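Local coordinates for tudor and KH domain-containing protein homolog (PDB 5VQH), which binds symmetrically methylated Siwi and Ago3 through its Tudor domain and takes part in primary piRNA biogenesis, repressing transposons during spermatogenesis, at residues R98-V111 with D118-L130. Sequence-based numbering, arbitrary orientation.
With 2MR (n3, n4-dimethylarginine), chain C.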
ATOM      1  N   ARG A  98     -11.699  12.504 -11.000  1.00 37.64           N
ATOM      2  CA  ARG A  98     -12.402  12.296 -12.249  1.00 44.11           C
ATOM      3  C   ARG A  98     -13.890  12.723 -12.140  1.00 46.04           C
ATOM      4  O   ARG A  98     -14.522  12.656 -11.074  1.00 43.32           O
ATOM      5  CB  ARG A  98     -12.202  10.846 -12.742  1.00 48.67           C
ATOM      6  CG  ARG A  98     -13.150   9.861 -12.124  1.00 51.20           C
ATOM      7  CD  ARG A  98     -13.365   8.554 -12.897  1.00 61.02           C
ATOM      8  NE  ARG A  98     -14.381   7.779 -12.140  1.00 67.83           N
ATOM      9  CZ  ARG A  98     -14.403   6.456 -11.909  1.00 64.96           C
ATOM     10  NH1 ARG A  98     -13.476   5.622 -12.402  1.00 59.35           N
ATOM     11  NH2 ARG A  98     -15.390   5.962 -11.158  1.00 62.18           N
ATOM     12  N   PRO A  99     -14.461  13.191 -13.252  1.00 44.56           N
ATOM     13  CA  PRO A  99     -15.844  13.655 -13.216  1.00 43.17           C
ATOM     14  C   PRO A  99     -16.809  12.510 -13.094  1.00 39.42           C
ATOM     15  O   PRO A  99     -16.449  11.372 -13.359  1.00 40.79           O
ATOM     16  CB  PRO A  99     -16.026  14.265 -14.600  1.00 42.32           C
ATOM     17  CG  PRO A  99     -15.134  13.432 -15.459  1.00 42.40           C
ATOM     18  CD  PRO A  99     -13.924  13.165 -14.621  1.00 42.19           C
ATOM     19  N   ASN A 100     -18.027  12.834 -12.680  1.00 42.07           N
ATOM     20  CA  ASN A 100     -19.189  11.958 -12.833  1.00 42.20           C
ATOM     21  C   ASN A 100     -20.233  12.698 -13.693  1.00 41.75           C
ATOM     22  O   ASN A 100     -20.814  13.693 -13.253  1.00 40.54           O
ATOM     23  CB  ASN A 100     -19.785  11.560 -11.467  1.00 41.88           C
ATOM     24  CG  ASN A 100     -21.022  10.651 -11.602  1.00 43.94           C
ATOM     25  OD1 ASN A 100     -21.617  10.564 -12.665  1.00 44.57           O
ATOM     26  ND2 ASN A 100     -21.417   9.989 -10.517  1.00 44.88           N
ATOM     27  N   GLU A 101     -20.474  12.202 -14.904  1.00 41.87           N
ATOM     28  CA  GLU A 101     -21.379  12.865 -15.838  1.00 44.83           C
ATOM     29  C   GLU A 101     -22.859  12.685 -15.544  1.00 44.12           C
ATOM     30  O   GLU A 101     -23.684  13.285 -16.232  1.00 44.90           O
ATOM     31  CB  GLU A 101     -21.086  12.450 -17.282  1.00 51.46           C
ATOM     32  CG  GLU A 101     -21.384  10.992 -17.637  1.00 62.46           C
ATOM     33  CD  GLU A 101     -21.202  10.684 -19.132  1.00 68.59           C
ATOM     34  OE1 GLU A 101     -21.061  11.656 -19.928  1.00 65.69           O
ATOM     35  OE2 GLU A 101     -21.219   9.475 -19.501  1.00 62.50           O
ATOM     36  N   PHE A 102     -23.204  11.855 -14.559  1.00 42.83           N
ATOM     37  CA  PHE A 102     -24.605  11.643 -14.179  1.00 41.24           C
ATOM     38  C   PHE A 102     -24.922  12.317 -12.867  1.00 40.30           C
ATOM     39  O   PHE A 102     -26.088  12.441 -12.482  1.00 40.23           O
ATOM     40  CB  PHE A 102     -24.896  10.152 -14.100  1.00 42.60           C
ATOM     41  CG  PHE A 102     -24.750   9.453 -15.414  1.00 42.56           C
ATOM     42  CD1 PHE A 102     -25.752   9.535 -16.367  1.00 42.53           C
ATOM     43  CD2 PHE A 102     -23.605   8.735 -15.711  1.00 42.64           C
ATOM     44  CE1 PHE A 102     -25.625   8.902 -17.592  1.00 43.33           C
ATOM     45  CE2 PHE A 102     -23.478   8.080 -16.921  1.00 41.08           C
ATOM     46  CZ  PHE A 102     -24.479   8.165 -17.867  1.00 42.55           C
ATOM     47  N   ASP A 103     -23.884  12.791 -12.194  1.00 39.12           N
ATOM     48  CA  ASP A 103     -24.076  13.580 -10.996  1.00 41.17           C
ATOM     49  C   ASP A 103     -23.040  14.703 -10.891  1.00 42.08           C
ATOM     50  O   ASP A 103     -21.845  14.437 -10.672  1.00 41.89           O
ATOM     51  CB  ASP A 103     -23.956  12.655  -9.790  1.00 41.74           C
ATOM     52  CG  ASP A 103     -24.474  13.287  -8.520  1.00 46.00           C
ATOM     53  OD1 ASP A 103     -24.866  14.484  -8.534  1.00 44.80           O
ATOM     54  OD2 ASP A 103     -24.486  12.577  -7.501  1.00 54.06           O
ATOM     55  N   SER A 104     -23.478  15.954 -11.018  1.00 42.02           N
ATOM     56  CA  SER A 104     -22.537  17.074 -11.120  1.00 40.65           C
ATOM     57  C   SER A 104     -22.030  17.509  -9.751  1.00 43.36           C
ATOM     58  O   SER A 104     -20.947  18.115  -9.631  1.00 41.03           O
ATOM     59  CB  SER A 104     -23.132  18.243 -11.929  1.00 43.68           C
ATOM     60  OG  SER A 104     -24.349  18.772 -11.394  1.00 44.04           O
ATOM     61  N   SER A 105     -22.788  17.154  -8.715  1.00 46.49           N
ATOM     62  CA  SER A 105     -22.391  17.412  -7.325  1.00 49.84           C
ATOM     63  C   SER A 105     -21.257  16.523  -6.834  1.00 56.00           C
ATOM     64  O   SER A 105     -20.847  16.637  -5.666  1.00 62.10           O
ATOM     65  CB  SER A 105     -23.574  17.136  -6.411  1.00 49.82           C
ATOM     66  OG  SER A 105     -23.876  15.749  -6.452  1.00 54.09           O
ATOM     67  N   GLN A 106     -20.786  15.611  -7.690  1.00 59.93           N
ATOM     68  CA  GLN A 106     -19.860  14.570  -7.263  1.00 62.40           C
ATOM     69  C   GLN A 106     -18.754  14.304  -8.228  1.00 54.11           C
ATOM     70  O   GLN A 106     -18.892  13.504  -9.144  1.00 60.64           O
ATOM     71  CB  GLN A 106     -20.586  13.241  -7.043  1.00 63.92           C
ATOM     72  CG  GLN A 106     -21.426  13.228  -5.788  1.00 70.07           C
ATOM     73  CD  GLN A 106     -21.312  11.927  -5.035  1.00 68.09           C
ATOM     74  OE1 GLN A 106     -21.072  10.878  -5.624  1.00 68.43           O
ATOM     75  NE2 GLN A 106     -21.488  11.988  -3.723  1.00 69.48           N
ATOM     76  N   GLN A 107     -17.632  14.945  -7.995  1.00 47.53           N
ATOM     77  CA  GLN A 107     -16.411  14.413  -8.511  1.00 40.45           C
ATOM     78  C   GLN A 107     -16.027  13.270  -7.616  1.00 37.34           C
ATOM     79  O   GLN A 107     -16.452  13.178  -6.454  1.00 35.60           O
ATOM     80  CB  GLN A 107     -15.309  15.427  -8.512  1.00 41.07           C
ATOM     81  CG  GLN A 107     -15.359  16.361  -9.672  1.00 45.38           C
ATOM     82  CD  GLN A 107     -15.968  17.665  -9.302  1.00 48.29           C
ATOM     83  OE1 GLN A 107     -15.355  18.469  -8.593  1.00 52.42           O
ATOM     84  NE2 GLN A 107     -17.178  17.901  -9.780  1.00 53.36           N
ATOM     85  N   VAL A 108     -15.216  12.397  -8.174  1.00 33.53           N
ATOM     86  CA  VAL A 108     -14.763  11.235  -7.468  1.00 35.12           C
ATOM     87  C   VAL A 108     -13.231  11.269  -7.494  1.00 35.55           C
ATOM     88  O   VAL A 108     -12.593  11.619  -8.513  1.00 35.13           O
ATOM     89  CB  VAL A 108     -15.399   9.952  -8.042  1.00 38.53           C
ATOM     90  CG1 VAL A 108     -15.113   9.792  -9.510  1.00 40.33           C
ATOM     91  CG2 VAL A 108     -14.895   8.730  -7.311  1.00 41.49           C
ATOM     92  N   ALA A 109     -12.635  10.982  -6.342  1.00 31.97           N
ATOM     93  CA  ALA A 109     -11.180  11.050  -6.212  1.00 29.95           C
ATOM     94  C   ALA A 109     -10.600   9.646  -6.119  1.00 28.54           C
ATOM     95  O   ALA A 109     -11.134   8.804  -5.418  1.00 28.41           O
ATOM     96  CB  ALA A 109     -10.818  11.838  -4.992  1.00 28.80           C
ATOM     97  N   ASP A 110      -9.542   9.397  -6.859  1.00 26.25           N
ATOM     98  CA  ASP A 110      -8.831   8.168  -6.772  1.00 26.80           C
ATOM     99  C   ASP A 110      -7.886   8.430  -5.631  1.00 29.17           C
ATOM    100  O   ASP A 110      -6.998   9.260  -5.783  1.00 33.03           O
ATOM    101  CB  ASP A 110      -8.069   7.937  -8.075  1.00 28.39           C
ATOM    102  CG  ASP A 110      -7.137   6.750  -8.020  1.00 30.86           C
ATOM    103  OD1 ASP A 110      -7.162   6.020  -7.013  1.00 30.07           O
ATOM    104  OD2 ASP A 110      -6.356   6.576  -8.993  1.00 34.35           O
ATOM    105  N   VAL A 111      -8.075   7.747  -4.496  1.00 29.06           N
ATOM    106  CA  VAL A 111      -7.206   7.911  -3.306  1.00 28.27           C
ATOM    107  C   VAL A 111      -6.350   6.696  -2.953  1.00 26.17           C
ATOM    108  O   VAL A 111      -6.757   5.556  -3.105  1.00 27.29           O
ATOM    109  CB  VAL A 111      -7.997   8.329  -2.063  1.00 29.75           C
ATOM    110  CG1 VAL A 111      -8.815   9.575  -2.368  1.00 33.06           C
ATOM    111  CG2 VAL A 111      -8.904   7.237  -1.563  1.00 29.74           C
ATOM    112  N   ASP A 118      -3.525   0.237  -0.719  1.00 27.82           N
ATOM    113  CA  ASP A 118      -4.605   0.115  -1.662  1.00 30.86           C
ATOM    114  C   ASP A 118      -5.179   1.457  -2.079  1.00 30.92           C
ATOM    115  O   ASP A 118      -4.942   2.493  -1.452  1.00 32.77           O
ATOM    116  CB  ASP A 118      -5.701  -0.812  -1.148  1.00 36.25           C
ATOM    117  CG  ASP A 118      -6.159  -0.511   0.273  1.00 38.58           C
ATOM    118  OD1 ASP A 118      -7.279  -0.932   0.581  1.00 45.56           O
ATOM    119  OD2 ASP A 118      -5.440   0.081   1.084  1.00 35.92           O
ATOM    120  N   SER A 119      -5.911   1.416  -3.183  1.00 31.18           N
ATOM    121  CA  SER A 119      -6.469   2.587  -3.833  1.00 30.17           C
ATOM    122  C   SER A 119      -7.954   2.342  -4.107  1.00 31.05           C
ATOM    123  O   SER A 119      -8.302   1.298  -4.626  1.00 30.50           O
ATOM    124  CB  SER A 119      -5.735   2.830  -5.142  1.00 29.84           C
ATOM    125  OG  SER A 119      -4.659   3.714  -4.958  1.00 28.82           O
ATOM    126  N   GLU A 120      -8.799   3.303  -3.746  1.00 32.31           N
ATOM    127  CA  GLU A 120     -10.224   3.282  -4.022  1.00 33.74           C
ATOM    128  C   GLU A 120     -10.677   4.652  -4.545  1.00 36.27           C
ATOM    129  O   GLU A 120     -10.011   5.656  -4.352  1.00 35.91           O
ATOM    130  CB  GLU A 120     -11.032   2.991  -2.749  1.00 37.96           C
ATOM    131  CG  GLU A 120     -10.810   1.639  -2.083  1.00 41.62           C
ATOM    132  CD  GLU A 120     -11.332   0.452  -2.907  1.00 44.57           C
ATOM    133  OE1 GLU A 120     -12.439   0.573  -3.526  1.00 40.93           O
ATOM    134  OE2 GLU A 120     -10.614  -0.596  -2.913  1.00 44.00           O
ATOM    135  N   TYR A 121     -11.831   4.665  -5.198  1.00 34.61           N
ATOM    136  CA  TYR A 121     -12.433   5.859  -5.747  1.00 34.11           C
ATOM    137  C   TYR A 121     -13.443   6.287  -4.710  1.00 32.30           C
ATOM    138  O   TYR A 121     -14.330   5.515  -4.373  1.00 29.82           O
ATOM    139  CB  TYR A 121     -13.166   5.539  -7.053  1.00 35.39           C
ATOM    140  CG  TYR A 121     -12.271   5.313  -8.249  1.00 34.07           C
ATOM    141  CD1 TYR A 121     -11.537   6.357  -8.778  1.00 35.40           C
ATOM    142  CD2 TYR A 121     -12.191   4.064  -8.858  1.00 36.31           C
ATOM    143  CE1 TYR A 121     -10.729   6.172  -9.870  1.00 37.38           C
ATOM    144  CE2 TYR A 121     -11.383   3.854  -9.956  1.00 36.45           C
ATOM    145  CZ  TYR A 121     -10.654   4.912 -10.451  1.00 40.81           C
ATOM    146  OH  TYR A 121      -9.841   4.742 -11.552  1.00 48.77           O
ATOM    147  N   VAL A 122     -13.273   7.490  -4.179  1.00 31.43           N
ATOM    148  CA  VAL A 122     -14.127   8.016  -3.137  1.00 32.79           C
ATOM    149  C   VAL A 122     -14.680   9.324  -3.650  1.00 33.35           C
ATOM    150  O   VAL A 122     -13.992  10.093  -4.316  1.00 35.46           O
ATOM    151  CB  VAL A 122     -13.321   8.249  -1.839  1.00 34.94           C
ATOM    152  CG1 VAL A 122     -14.046   9.178  -0.870  1.00 37.13           C
ATOM    153  CG2 VAL A 122     -13.044   6.919  -1.157  1.00 34.63           C
ATOM    154  N   ALA A 123     -15.940   9.567  -3.361  1.00 33.18           N
ATOM    155  CA  ALA A 123     -16.578  10.798  -3.752  1.00 34.07           C
ATOM    156  C   ALA A 123     -15.885  11.878  -2.971  1.00 32.44           C
ATOM    157  O   ALA A 123     -15.618  11.699  -1.789  1.00 36.71           O
ATOM    158  CB  ALA A 123     -18.046  10.757  -3.382  1.00 34.27           C
ATOM    159  N   THR A 124     -15.587  12.988  -3.612  1.00 27.76           N
ATOM    160  CA  THR A 124     -14.892  14.031  -2.918  1.00 29.20           C
ATOM    161  C   THR A 124     -15.717  14.627  -1.802  1.00 33.49           C
ATOM    162  O   THR A 124     -15.170  15.213  -0.881  1.00 36.80           O
ATOM    163  CB  THR A 124     -14.440  15.159  -3.853  1.00 27.05           C
ATOM    164  OG1 THR A 124     -15.567  15.739  -4.463  1.00 24.35           O
ATOM    165  CG2 THR A 124     -13.498  14.637  -4.941  1.00 25.68           C
ATOM    166  N   HIS A 125     -17.027  14.442  -1.852  1.00 40.95           N
ATOM    167  CA  HIS A 125     -17.930  14.984  -0.833  1.00 44.51           C
ATOM    168  C   HIS A 125     -17.602  14.464   0.570  1.00 45.18           C
ATOM    169  O   HIS A 125     -17.809  15.161   1.558  1.00 50.84           O
ATOM    170  CB  HIS A 125     -19.383  14.644  -1.201  1.00 48.94           C
ATOM    171  CG  HIS A 125     -20.370  15.064  -0.168  1.00 60.40           C
ATOM    172  ND1 HIS A 125     -20.840  14.207   0.812  1.00 66.44           N
ATOM    173  CD2 HIS A 125     -20.962  16.263   0.064  1.00 65.54           C
ATOM    174  CE1 HIS A 125     -21.689  14.858   1.591  1.00 65.16           C
ATOM    175  NE2 HIS A 125     -21.779  16.107   1.161  1.00 64.43           N
ATOM    176  N   GLU A 126     -17.093  13.245   0.673  1.00 42.47           N
ATOM    177  CA  GLU A 126     -16.947  12.618   1.969  1.00 44.58           C
ATOM    178  C   GLU A 126     -15.506  12.632   2.490  1.00 43.80           C
ATOM    179  O   GLU A 126     -15.232  12.032   3.515  1.00 52.14           O
ATOM    180  CB  GLU A 126     -17.507  11.187   1.929  1.00 49.89           C
ATOM    181  CG  GLU A 126     -16.781  10.216   0.987  1.00 52.41           C
ATOM    182  CD  GLU A 126     -17.502   8.888   0.866  1.00 55.05           C
ATOM    183  OE1 GLU A 126     -17.580   8.173   1.893  1.00 58.91           O
ATOM    184  OE2 GLU A 126     -17.989   8.567  -0.257  1.00 55.25           O
ATOM    185  N   LEU A 127     -14.593  13.308   1.800  1.00 37.09           N
ATOM    186  CA  LEU A 127     -13.235  13.535   2.331  1.00 33.90           C
ATOM    187  C   LEU A 127     -13.220  14.720   3.322  1.00 33.93           C
ATOM    188  O   LEU A 127     -14.072  15.627   3.244  1.00 32.87           O
ATOM    189  CB  LEU A 127     -12.234  13.809   1.195  1.00 32.86           C
ATOM    190  CG  LEU A 127     -12.189  12.823   0.017  1.00 31.63           C
ATOM    191  CD1 LEU A 127     -11.341  13.384  -1.117  1.00 31.39           C
ATOM    192  CD2 LEU A 127     -11.654  11.493   0.481  1.00 29.87           C
ATOM    193  N   CYS A 128     -12.263  14.699   4.251  1.00 32.08           N
ATOM    194  CA  CYS A 128     -12.124  15.756   5.222  1.00 32.47           C
ATOM    195  C   CYS A 128     -10.704  16.215   5.260  1.00 33.45           C
ATOM    196  O   CYS A 128      -9.817  15.488   4.836  1.00 31.41           O
ATOM    197  CB  CYS A 128     -12.502  15.255   6.603  1.00 33.46           C
ATOM    198  SG  CYS A 128     -14.265  15.058   6.824  1.00 36.39           S
ATOM    199  N   GLU A 129     -10.475  17.420   5.772  1.00 35.42           N
ATOM    200  CA  GLU A 129      -9.121  17.863   5.976  1.00 39.82           C
ATOM    201  C   GLU A 129      -8.515  17.008   7.092  1.00 37.57           C
ATOM    202  O   GLU A 129      -9.147  16.751   8.123  1.00 32.83           O
ATOM    203  CB  GLU A 129      -9.060  19.335   6.376  1.00 47.62           C
ATOM    204  CG  GLU A 129      -7.621  19.855   6.593  1.00 58.27           C
ATOM    205  CD  GLU A 129      -7.341  20.421   8.001  1.00 65.35           C
ATOM    206  OE1 GLU A 129      -8.298  20.812   8.713  1.00 70.73           O
ATOM    207  OE2 GLU A 129      -6.151  20.491   8.400  1.00 59.22           O
ATOM    208  N   LEU A 130      -7.283  16.582   6.865  1.00 34.99           N
ATOM    209  CA  LEU A 130      -6.511  15.878   7.881  1.00 34.73           C
ATOM    210  C   LEU A 130      -5.858  16.865   8.880  1.00 34.06           C
ATOM    211  O   LEU A 130      -5.018  17.650   8.518  1.00 32.09           O
ATOM    212  CB  LEU A 130      -5.447  14.975   7.228  1.00 30.32           C
ATOM    213  CG  LEU A 130      -4.704  14.049   8.201  1.00 29.97           C
ATOM    214  CD1 LEU A 130      -5.643  13.040   8.886  1.00 28.85           C
ATOM    215  CD2 LEU A 130      -3.548  13.330   7.538  1.00 27.95           C
TER
HETATM  216  N   2MR C 501      -9.598  -4.674   8.752  1.00 78.06           N
HETATM  217  CA  2MR C 501     -10.393  -3.789   7.881  1.00 77.09           C
HETATM  218  CB  2MR C 501      -9.450  -3.005   6.974  1.00 68.19           C
HETATM  219  CG  2MR C 501      -8.282  -2.369   7.726  1.00 60.15           C
HETATM  220  CD  2MR C 501      -7.807  -1.201   6.882  1.00 50.43           C
HETATM  221  NE  2MR C 501      -7.284  -1.700   5.635  1.00 43.78           N
HETATM  222  CZ  2MR C 501      -7.033  -0.883   4.636  1.00 42.11           C
HETATM  223  NH1 2MR C 501      -7.296   0.332   4.785  1.00 39.95           N
HETATM  224  CQ1 2MR C 501      -7.079   1.373   3.804  1.00 41.64           C
HETATM  225  NH2 2MR C 501      -6.524  -1.333   3.489  1.00 44.60           N
HETATM  226  CQ2 2MR C 501      -6.219  -2.733   3.234  1.00 41.09           C
HETATM  227  C   2MR C 501     -11.428  -4.478   7.001  1.00 79.86           C
HETATM  228  O   2MR C 501     -11.973  -3.899   6.042  1.00 72.29           O
HETATM  229  OXT 2MR C 501     -11.780  -5.643   7.210  1.00 89.55           O
HETATM  230  O   HOH W   1     -11.969   3.021 -13.312  1.00 40.82           O
HETATM  231  O   HOH W   2     -15.326  17.950  -5.876  1.00 34.65           O
HETATM  232  O   HOH W   3      -4.631   6.103  -6.044  1.00 42.95           O
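The guanidinium of Arg98 lies over one face of the Tyr121 ring, planes 28° apart, in a cation-pi stack with Arg98 CZ 4.1 Å from the ring centroid. NH1 does the touching, 3.5 Å from Tyr121 CZ, carried there by a chain extended from CG to NE. A water at the guanidinium edge bridges, weakly on the arginine side, to Tyr121 OH. On the same sheet face, Val108 CG2 packs 3.6 Å from Tyr121 CB, and Asp110 CB meets the ring obliquely at CE1. With CG anti to the backbone N (chi1 172°), Asp110 OD1 accepts from a second water that also meets Ser119 OG, while OD2 is hydrogen-bonded to His95 ND1. Ala109, Val111 and Val122 point to the other, buried face, on which Leu127 beyond the 3-10 turn packs, and where Val111 CG2 and Val122 CG2 approach to 4.2 Å. Paired backbone bonds join Ala109 to Val122 and Val111 to Glu120; past the last bridge, Thr124 N donates to Gln107 O. At the other end, Asp118 OD2 accepts from dimethylarginine NH2 at 3.0 Å, OD1 more weakly. This antiparallel hairpin, 108-113 with 119-123, forms one side of the Tudor beta-barrel and, just before strand 119-123, places Asp118 in the dimethylarginine pocket.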